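Local atomic coordinates of acid phosphatase (Bacillus anthracis, PDB entry 2I33), a protein that probably hydrolyses phosphate monoesters at acid pH, as a magnesium-bound class C acid phosphatase of the HAD superfamily. Residues A61-L66 with H172-F177; D108-T113 with G142-T147; Y121-R126 with E162-L167. All coordinates share one frame; numbering follows the deposited sequence.

How the contacts relate
Contacts 1 and 3 share the central parallel sheet, their centres about 9 Å apart: strands 59-64 and 119-125 are neighbours, with Leu64 O 2.8 Å from Ile123 N, a probable hydrogen bond. Helix 162-171 of contact 3 runs directly into strand 172-179 of contact 1. Contact 2 lies on the face of the sheet carrying Ile62 and Leu64, opposite helix 162-171; its centre is about 13 Å from that of contact 1, and Phe109 CE2 packs 3.4 Å from Ile62 CD1. Tyr122 OH ties contact 2 to strand 119-125, 2.7 Å from Pro144 O. Asp65 of contact 1 binds magnesium; the nearest side-chain atoms of Ser124 and Leu110 are about 7 and 13 Å from the metal.

Contact 1. Residues A61-L66 with H172-F177; sequences AIVLDL and HDIVLF. With MG (magnesium ion), chain C.
Ala61 is gripped through both its backbone polar atoms by strand 172-177: its N donates to Asp173 O at 3.0 Å, and its O receives Val175 N at 2.8 Å, nearly along the C=O axis. Two residues on, Val63 N donates to Leu176 O at 3.1 Å, continuing the parallel pairing. Ala61 CB presses on His172 CB at 3.4 Å. On that same side of the sheet Val63 CG2 meets Ile174 CG2 at 3.8 Å, while Val63 CB lies beside Phe177 CD1. Ile174 CG2 sits over one face of the Phe177 ring, offset toward its rim. On the other side, Ile62 CG2, anti to its carbonyl carbon, reaches Val175 CG2 at 3.9 Å and Leu176 CB at 4.0 Å. Behind these, His172 is steadied by Asp119 at NE2 and by an edge-to-face meeting with Tyr121. Beyond the strand end, Asp65 OD2 binds the magnesium ion at 2.1 Å, with Asp67 O, Asp180 OD1 and three waters completing the shell; Asp65 OD1 forms a salt bridge with Lys161 and accepts from water 1. The parallel strand pairing, with largely apolar side chains, leads into an aspartate with both oxygens engaged, consistent with the first aspartate of a HAD-type DxDxT motif.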
loop_
_atom_site.group_PDB
_atom_site.type_symbol
_atom_site.label_atom_id
_atom_site.label_comp_id
_atom_site.label_asym_id
_atom_site.label_seq_id
_atom_site.Cartn_x
_atom_site.Cartn_y
_atom_site.Cartn_z
ATOM N N ALA A 61 -1.634 24.850 5.370
ATOM C CA ALA A 61 -2.630 24.045 4.671
ATOM C C ALA A 61 -2.140 22.623 4.482
ATOM O O ALA A 61 -0.950 22.338 4.587
ATOM C CB ALA A 61 -2.959 24.618 3.328
ATOM N N ILE A 62 -3.085 21.748 4.231
ATOM C CA ILE A 62 -2.776 20.436 3.691
ATOM C C ILE A 62 -3.570 20.244 2.418
ATOM O O ILE A 62 -4.586 20.916 2.186
ATOM C CB ILE A 62 -3.088 19.293 4.673
ATOM C CG1 ILE A 62 -4.592 19.190 4.924
ATOM C CG2 ILE A 62 -2.265 19.488 5.961
ATOM C CD1 ILE A 62 -4.951 17.979 5.735
ATOM N N VAL A 63 -3.046 19.366 1.579
ATOM C CA VAL A 63 -3.623 19.046 0.303
ATOM C C VAL A 63 -3.855 17.557 0.251
ATOM O O VAL A 63 -2.979 16.807 0.622
ATOM C CB VAL A 63 -2.661 19.430 -0.815
ATOM C CG1 VAL A 63 -3.041 18.735 -2.127
ATOM C CG2 VAL A 63 -2.621 20.938 -0.949
ATOM N N LEU A 64 -5.032 17.173 -0.200
ATOM C CA LEU A 64 -5.352 15.787 -0.425
ATOM C C LEU A 64 -5.973 15.567 -1.774
ATOM O O LEU A 64 -6.802 16.338 -2.246
ATOM C CB LEU A 64 -6.341 15.273 0.604
ATOM C CG LEU A 64 -6.011 15.562 2.062
ATOM C CD1 LEU A 64 -6.727 16.819 2.556
ATOM C CD2 LEU A 64 -6.383 14.379 2.908
ATOM N N ASP A 65 -5.594 14.456 -2.391
ATOM C CA ASP A 65 -6.332 13.924 -3.484
ATOM C C ASP A 65 -7.671 13.408 -2.928
ATOM O O ASP A 65 -7.801 13.223 -1.723
ATOM C CB ASP A 65 -5.485 12.776 -4.048
ATOM C CG ASP A 65 -6.162 12.015 -5.079
ATOM O OD1 ASP A 65 -6.664 12.632 -6.043
ATOM O OD2 ASP A 65 -6.218 10.765 -4.878
ATOM N N LEU A 66 -8.642 13.138 -3.810
ATOM C CA LEU A 66 -9.926 12.608 -3.359
ATOM C C LEU A 66 -10.027 11.131 -3.614
ATOM O O LEU A 66 -10.097 10.364 -2.685
ATOM C CB LEU A 66 -11.117 13.325 -3.971
ATOM C CG LEU A 66 -11.371 14.730 -3.386
ATOM C CD1 LEU A 66 -12.466 15.412 -4.097
ATOM C CD2 LEU A 66 -11.720 14.628 -1.903
ATOM N N HIS A 172 -0.879 29.668 1.310
ATOM C CA HIS A 172 -0.682 28.744 2.393
ATOM C C HIS A 172 0.676 28.117 2.283
ATOM O O HIS A 172 1.249 28.011 1.201
ATOM C CB HIS A 172 -1.760 27.668 2.345
ATOM C CG HIS A 172 -3.134 28.196 2.583
ATOM N ND1 HIS A 172 -3.829 28.934 1.640
ATOM C CD2 HIS A 172 -3.937 28.125 3.670
ATOM C CE1 HIS A 172 -4.995 29.304 2.145
ATOM N NE2 HIS A 172 -5.090 28.811 3.370
ATOM N N ASP A 173 1.208 27.692 3.418
ATOM C CA ASP A 173 2.366 26.833 3.403
ATOM C C ASP A 173 1.825 25.442 3.508
ATOM O O ASP A 173 1.275 25.060 4.526
ATOM C CB ASP A 173 3.295 27.121 4.559
ATOM C CG ASP A 173 4.120 28.360 4.342
ATOM O OD1 ASP A 173 4.347 28.768 3.174
ATOM O OD2 ASP A 173 4.526 28.958 5.354
ATOM N N ILE A 174 1.929 24.688 2.426
ATOM C CA ILE A 174 1.342 23.371 2.406
ATOM C C ILE A 174 2.288 22.498 3.162
ATOM O O ILE A 174 3.414 22.298 2.737
ATOM C CB ILE A 174 1.149 22.824 0.998
ATOM C CG1 ILE A 174 0.293 23.811 0.178
ATOM C CG2 ILE A 174 0.510 21.438 1.078
ATOM C CD1 ILE A 174 0.270 23.491 -1.328
ATOM N N VAL A 175 1.853 21.984 4.298
ATOM C CA VAL A 175 2.789 21.239 5.109
ATOM C C VAL A 175 2.777 19.744 4.830
ATOM O O VAL A 175 3.711 19.035 5.233
ATOM C CB VAL A 175 2.575 21.503 6.605
ATOM C CG1 VAL A 175 2.823 22.967 6.935
ATOM C CG2 VAL A 175 1.183 21.086 7.037
ATOM N N LEU A 176 1.715 19.272 4.162
ATOM C CA LEU A 176 1.553 17.867 3.828
ATOM C C LEU A 176 0.717 17.716 2.591
ATOM O O LEU A 176 -0.206 18.495 2.354
ATOM C CB LEU A 176 0.832 17.152 4.956
ATOM C CG LEU A 176 1.576 16.950 6.275
ATOM C CD1 LEU A 176 0.562 16.519 7.318
ATOM C CD2 LEU A 176 2.662 15.915 6.074
ATOM N N PHE A 177 1.060 16.685 1.813
ATOM C CA PHE A 177 0.268 16.215 0.695
ATOM C C PHE A 177 -0.097 14.777 0.927
ATOM O O PHE A 177 0.740 14.004 1.364
ATOM C CB PHE A 177 1.102 16.238 -0.572
ATOM C CG PHE A 177 1.544 17.586 -0.951
ATOM C CD1 PHE A 177 0.808 18.346 -1.843
ATOM C CD2 PHE A 177 2.684 18.131 -0.392
ATOM C CE1 PHE A 177 1.206 19.602 -2.179
ATOM C CE2 PHE A 177 3.090 19.411 -0.732
ATOM C CZ PHE A 177 2.342 20.134 -1.644
HETATM MG MG MG C . -6.415 9.368 -6.415
HETATM O O HOH W 1 -7.673 10.522 -7.800
HETATM O O HOH W 2 -4.750 10.307 -7.334
HETATM O O HOH W 3 -6.477 7.943 -7.575
#

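Contact 2. Residues D108-T113 with G142-T147; sequences DFLKYT and GAPQAT
The pyrrolidine ring of Pro144 meets Leu110 through its CD and CG, which lie 3.5 Å and 3.7 Å from Leu110 CB; CG also comes within 3.6 Å of Leu110 O. The aromatic ring of Phe109, on another side of the helix, has Thr113 OG1 over one face, 3.3 Å above the plane and offset toward the rim. That hydroxyl donates to Phe109 O at 2.9 Å from above the carbonyl plane, so Phe109 O takes two donors, OG1 and N of Thr113. Lys111 crosses Pro144 obliquely. The bend at chi2 (-62°) lays Lys111 CD 4.1 Å from Pro144 CD and 4.0 Å from Gly142 O; a further bend at chi3 turns CE, and NZ forms a salt bridge with Glu114. Gly142, with positive phi, closes the preceding helix 131-141 in a Schellman motif, and Ala143 and Pro144 then lead the chain past residues 108-113 of helix 106-115. Around the contact, Leu110 packs on Leu64 and Tyr122. No hydrogen bond joins the two segments: this is apolar helix-to-loop packing beside the sheet of a Rossmann-like HAD fold, joining helix 106-115 to the connection that leads from helix 131-141 into strand 151-154.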
loop_
_atom_site.group_PDB
_atom_site.type_symbol
_atom_site.label_atom_id
_atom_site.label_comp_id
_atom_site.label_asym_id
_atom_site.label_seq_id
_atom_site.Cartn_x
_atom_site.Cartn_y
_atom_site.Cartn_z
ATOM N N ASP A 108 -11.565 11.464 10.375
ATOM C CA ASP A 108 -11.088 11.899 11.689
ATOM C C ASP A 108 -9.863 12.774 11.552
ATOM O O ASP A 108 -9.712 13.751 12.277
ATOM C CB ASP A 108 -10.797 10.718 12.601
ATOM C CG ASP A 108 -12.055 10.068 13.130
ATOM O OD1 ASP A 108 -13.147 10.694 13.107
ATOM O OD2 ASP A 108 -11.933 8.918 13.616
ATOM N N PHE A 109 -9.002 12.440 10.593
ATOM C CA PHE A 109 -7.812 13.238 10.386
ATOM C C PHE A 109 -8.201 14.610 9.876
ATOM O O PHE A 109 -7.681 15.649 10.319
ATOM C CB PHE A 109 -6.834 12.578 9.421
ATOM C CG PHE A 109 -5.770 13.505 8.951
ATOM C CD1 PHE A 109 -4.747 13.920 9.790
ATOM C CD2 PHE A 109 -5.826 14.038 7.669
ATOM C CE1 PHE A 109 -3.811 14.821 9.354
ATOM C CE2 PHE A 109 -4.890 14.979 7.242
ATOM C CZ PHE A 109 -3.885 15.358 8.077
ATOM N N LEU A 110 -9.159 14.638 8.956
ATOM C CA LEU A 110 -9.562 15.916 8.427
ATOM C C LEU A 110 -10.263 16.787 9.492
ATOM O O LEU A 110 -10.048 17.989 9.553
ATOM C CB LEU A 110 -10.494 15.737 7.233
ATOM C CG LEU A 110 -9.832 15.071 6.030
ATOM C CD1 LEU A 110 -10.873 14.652 5.028
ATOM C CD2 LEU A 110 -8.816 16.004 5.412
ATOM N N LYS A 111 -11.104 16.184 10.333
ATOM C CA LYS A 111 -11.715 16.911 11.415
ATOM C C LYS A 111 -10.670 17.406 12.412
ATOM O O LYS A 111 -10.820 18.498 12.958
ATOM C CB LYS A 111 -12.771 16.070 12.123
ATOM C CG LYS A 111 -13.974 15.743 11.258
ATOM C CD LYS A 111 -14.750 16.939 10.792
ATOM C CE LYS A 111 -15.623 17.530 11.877
ATOM N NZ LYS A 111 -16.227 18.800 11.406
ATOM N N TYR A 112 -9.619 16.611 12.645
ATOM C CA TYR A 112 -8.524 17.064 13.506
ATOM C C TYR A 112 -7.819 18.280 12.928
ATOM O O TYR A 112 -7.598 19.295 13.586
ATOM C CB TYR A 112 -7.513 15.966 13.699
ATOM C CG TYR A 112 -6.348 16.387 14.554
ATOM C CD1 TYR A 112 -6.456 16.430 15.938
ATOM C CD2 TYR A 112 -5.126 16.728 13.981
ATOM C CE1 TYR A 112 -5.385 16.817 16.724
ATOM C CE2 TYR A 112 -4.060 17.120 14.771
ATOM C CZ TYR A 112 -4.189 17.144 16.132
ATOM O OH TYR A 112 -3.122 17.522 16.941
ATOM N N THR A 113 -7.487 18.155 11.654
ATOM C CA THR A 113 -6.862 19.225 10.909
ATOM C C THR A 113 -7.688 20.503 11.017
ATOM O O THR A 113 -7.154 21.577 11.333
ATOM C CB THR A 113 -6.669 18.786 9.458
ATOM O OG1 THR A 113 -5.807 17.641 9.417
ATOM C CG2 THR A 113 -6.055 19.896 8.669
ATOM N N GLY A 142 -19.101 13.639 5.605
ATOM C CA GLY A 142 -18.748 14.540 6.710
ATOM C C GLY A 142 -17.359 15.140 6.608
ATOM O O GLY A 142 -16.757 15.536 7.626
ATOM N N ALA A 143 -16.856 15.266 5.387
ATOM C CA ALA A 143 -15.551 15.887 5.166
ATOM C C ALA A 143 -15.701 17.377 5.408
ATOM O O ALA A 143 -16.673 17.988 4.933
ATOM C CB ALA A 143 -15.069 15.619 3.745
ATOM N N PRO A 144 -14.776 17.981 6.166
ATOM C CA PRO A 144 -14.854 19.419 6.381
ATOM C C PRO A 144 -14.515 20.231 5.147
ATOM O O PRO A 144 -13.885 19.737 4.205
ATOM C CB PRO A 144 -13.809 19.690 7.459
ATOM C CG PRO A 144 -12.899 18.591 7.415
ATOM C CD PRO A 144 -13.608 17.388 6.842
ATOM N N GLN A 145 -14.921 21.490 5.179
ATOM C CA GLN A 145 -14.571 22.427 4.134
ATOM C C GLN A 145 -14.960 21.882 2.755
ATOM O O GLN A 145 -14.190 21.983 1.819
ATOM C CB GLN A 145 -13.063 22.778 4.245
ATOM C CG GLN A 145 -12.719 23.618 5.507
ATOM C CD GLN A 145 -11.239 23.574 5.896
ATOM O OE1 GLN A 145 -10.359 23.640 5.045
ATOM N NE2 GLN A 145 -10.963 23.467 7.207
ATOM N N ALA A 146 -16.163 21.308 2.647
ATOM C CA ALA A 146 -16.660 20.726 1.389
ATOM C C ALA A 146 -17.319 21.800 0.534
ATOM O O ALA A 146 -18.533 21.765 0.278
ATOM C CB ALA A 146 -17.646 19.577 1.661
ATOM N N THR A 147 -16.497 22.747 0.094
ATOM C CA THR A 147 -16.981 23.897 -0.664
ATOM C C THR A 147 -16.126 24.131 -1.890
ATOM O O THR A 147 -14.991 23.691 -1.953
ATOM C CB THR A 147 -16.951 25.191 0.166
ATOM O OG1 THR A 147 -15.592 25.544 0.474
ATOM C CG2 THR A 147 -17.746 25.020 1.445
#

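Contact 3. Residues Y121-R126 with E162-L167; sequences YYISNR and EKRREL
Arg164 reaches from its helix past Ile123, the two side chains sliding by each other in opposite directions, and sets its guanidinium against Ser124 and Asn125. Ile123 CG2 lies over one face of that group, 3.7 Å from NH1, and also touches Arg164 CB at 3.8 Å. Two oxygens meet the guanidinium at its edge, near its plane. NH2 donates to Asn125 OD1 at 2.8 Å in a fairly straight bond (160°), whereas NH1 donates to Ser124 O at 2.8 Å in a more bent one (130°), from well above the carbonyl plane of Ser124. A weak bond from NH1 to Asn125 OD1 accompanies them, and the amide and guanidinium planes stand 41° apart. The bend at chi3 turns NE off the line of the Arg164 chain. NE makes a salt bridge with Glu158, and NH2 and NH1 also bind Gly160 O and Leu152 O, so every guanidinium nitrogen is held. Ile123 CD1 points at the helix itself, 3.9 Å from Arg165 N and 4.1 Å from Arg165 CG. Arg165 turns its guanidinium to Glu162 and grips OE1 side-on, with NE at 2.9 Å and NH2 as a second donor. Ser124 OG accepts from Arg126 N at 3.1 Å, an ST turn where the chain turns a corner, and Arg126 then reaches Asp67 in a salt bridge. Strand 121-125 and helix 162-167 run nearly antiparallel. That is the layout of a beta-alpha-beta crossover in a Rossmann-like HAD fold: helix 162-171, between strands 151-154 and 172-179, packs across the sheet face carrying Ile123 and Val63, close to the strand ends where the magnesium lies.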
loop_
_atom_site.group_PDB
_atom_site.type_symbol
_atom_site.label_atom_id
_atom_site.label_comp_id
_atom_site.label_asym_id
_atom_site.label_seq_id
_atom_site.Cartn_x
_atom_site.Cartn_y
_atom_site.Cartn_z
ATOM N N TYR A 121 -7.259 21.573 1.366
ATOM C CA TYR A 121 -7.558 21.656 -0.061
ATOM C C TYR A 121 -7.615 20.286 -0.651
ATOM O O TYR A 121 -6.688 19.505 -0.516
ATOM C CB TYR A 121 -6.557 22.515 -0.792
ATOM C CG TYR A 121 -6.742 23.895 -0.260
ATOM C CD1 TYR A 121 -7.750 24.707 -0.749
ATOM C CD2 TYR A 121 -5.993 24.350 0.819
ATOM C CE1 TYR A 121 -7.976 25.962 -0.202
ATOM C CE2 TYR A 121 -6.198 25.573 1.360
ATOM C CZ TYR A 121 -7.184 26.384 0.856
ATOM O OH TYR A 121 -7.366 27.627 1.422
ATOM N N TYR A 122 -8.763 19.990 -1.235
ATOM C CA TYR A 122 -8.964 18.733 -1.942
ATOM C C TYR A 122 -8.648 19.005 -3.406
ATOM O O TYR A 122 -9.463 19.567 -4.123
ATOM C CB TYR A 122 -10.400 18.236 -1.813
ATOM C CG TYR A 122 -10.893 18.116 -0.388
ATOM C CD1 TYR A 122 -10.567 17.035 0.382
ATOM C CD2 TYR A 122 -11.696 19.109 0.185
ATOM C CE1 TYR A 122 -11.022 16.904 1.669
ATOM C CE2 TYR A 122 -12.137 18.994 1.474
ATOM C CZ TYR A 122 -11.805 17.886 2.213
ATOM O OH TYR A 122 -12.255 17.756 3.502
ATOM N N ILE A 123 -7.465 18.579 -3.854
ATOM C CA ILE A 123 -7.047 18.777 -5.230
ATOM C C ILE A 123 -7.224 17.431 -5.919
ATOM O O ILE A 123 -6.488 16.508 -5.653
ATOM C CB ILE A 123 -5.599 19.279 -5.302
ATOM C CG1 ILE A 123 -5.486 20.599 -4.531
ATOM C CG2 ILE A 123 -5.181 19.459 -6.766
ATOM C CD1 ILE A 123 -4.082 21.172 -4.452
ATOM N N SER A 124 -8.194 17.372 -6.824
ATOM C CA SER A 124 -8.671 16.125 -7.408
ATOM C C SER A 124 -8.861 16.276 -8.900
ATOM O O SER A 124 -9.245 17.346 -9.362
ATOM C CB SER A 124 -10.017 15.780 -6.776
ATOM O OG SER A 124 -10.715 14.822 -7.537
ATOM N N ASN A 125 -8.579 15.220 -9.667
ATOM C CA ASN A 125 -8.811 15.241 -11.099
ATOM C C ASN A 125 -10.199 14.783 -11.556
ATOM O O ASN A 125 -10.430 14.585 -12.750
ATOM C CB ASN A 125 -7.676 14.533 -11.839
ATOM C CG ASN A 125 -6.371 15.287 -11.711
ATOM O OD1 ASN A 125 -6.380 16.442 -11.304
ATOM N ND2 ASN A 125 -5.256 14.652 -12.064
ATOM N N ARG A 126 -11.146 14.730 -10.617
ATOM C CA ARG A 126 -12.539 14.879 -11.021
ATOM C C ARG A 126 -12.666 16.160 -11.833
ATOM O O ARG A 126 -11.889 17.121 -11.658
ATOM C CB ARG A 126 -13.450 14.930 -9.811
ATOM C CG ARG A 126 -13.566 13.616 -9.093
ATOM C CD ARG A 126 -14.187 13.775 -7.761
ATOM N NE ARG A 126 -14.394 12.451 -7.199
ATOM C CZ ARG A 126 -15.538 11.981 -6.725
ATOM N NH1 ARG A 126 -16.623 12.725 -6.689
ATOM N NH2 ARG A 126 -15.595 10.720 -6.317
ATOM N N GLU A 162 -0.210 20.515 -10.681
ATOM C CA GLU A 162 0.769 21.487 -10.201
ATOM C C GLU A 162 0.164 22.882 -10.140
ATOM O O GLU A 162 0.499 23.667 -9.237
ATOM C CB GLU A 162 2.049 21.470 -11.042
ATOM C CG GLU A 162 3.186 22.365 -10.500
ATOM C CD GLU A 162 3.637 22.051 -9.066
ATOM O OE1 GLU A 162 3.542 20.890 -8.581
ATOM O OE2 GLU A 162 4.126 23.005 -8.412
ATOM N N LYS A 163 -0.704 23.221 -11.094
ATOM C CA LYS A 163 -1.315 24.552 -11.122
ATOM C C LYS A 163 -2.123 24.854 -9.854
ATOM O O LYS A 163 -2.039 25.960 -9.299
ATOM C CB LYS A 163 -2.194 24.699 -12.365
ATOM C CG LYS A 163 -2.946 25.994 -12.469
ATOM C CD LYS A 163 -3.609 26.104 -13.825
ATOM C CE LYS A 163 -4.197 27.474 -14.037
ATOM N NZ LYS A 163 -5.009 27.507 -15.277
ATOM N N ARG A 164 -2.907 23.877 -9.408
ATOM C CA ARG A 164 -3.702 24.045 -8.195
ATOM C C ARG A 164 -2.827 24.068 -6.936
ATOM O O ARG A 164 -3.088 24.844 -6.017
ATOM C CB ARG A 164 -4.796 22.971 -8.126
ATOM C CG ARG A 164 -5.909 23.251 -9.103
ATOM C CD ARG A 164 -6.727 22.025 -9.337
ATOM N NE ARG A 164 -6.115 21.165 -10.358
ATOM C CZ ARG A 164 -6.450 19.889 -10.551
ATOM N NH1 ARG A 164 -7.323 19.318 -9.767
ATOM N NH2 ARG A 164 -5.861 19.192 -11.507
ATOM N N ARG A 165 -1.795 23.228 -6.903
ATOM C CA ARG A 165 -0.842 23.211 -5.778
ATOM C C ARG A 165 -0.178 24.561 -5.668
ATOM O O ARG A 165 -0.069 25.138 -4.580
ATOM C CB ARG A 165 0.254 22.171 -5.977
ATOM C CG ARG A 165 -0.188 20.771 -5.738
ATOM C CD ARG A 165 0.978 19.789 -5.690
ATOM N NE ARG A 165 1.571 19.546 -7.003
ATOM C CZ ARG A 165 1.345 18.472 -7.762
ATOM N NH1 ARG A 165 0.490 17.532 -7.398
ATOM N NH2 ARG A 165 1.966 18.352 -8.928
ATOM N N GLU A 166 0.258 25.085 -6.811
ATOM C CA GLU A 166 0.962 26.350 -6.805
ATOM C C GLU A 166 0.023 27.453 -6.310
ATOM O O GLU A 166 0.455 28.318 -5.553
ATOM C CB GLU A 166 1.530 26.654 -8.191
ATOM C CG GLU A 166 2.529 27.812 -8.215
ATOM C CD GLU A 166 1.862 29.167 -8.161
ATOM O OE1 GLU A 166 0.669 29.252 -8.537
ATOM O OE2 GLU A 166 2.535 30.156 -7.771
ATOM N N LEU A 167 -1.247 27.417 -6.729
ATOM C CA LEU A 167 -2.254 28.381 -6.282
ATOM C C LEU A 167 -2.412 28.339 -4.777
ATOM O O LEU A 167 -2.444 29.387 -4.126
ATOM C CB LEU A 167 -3.615 28.118 -6.925
#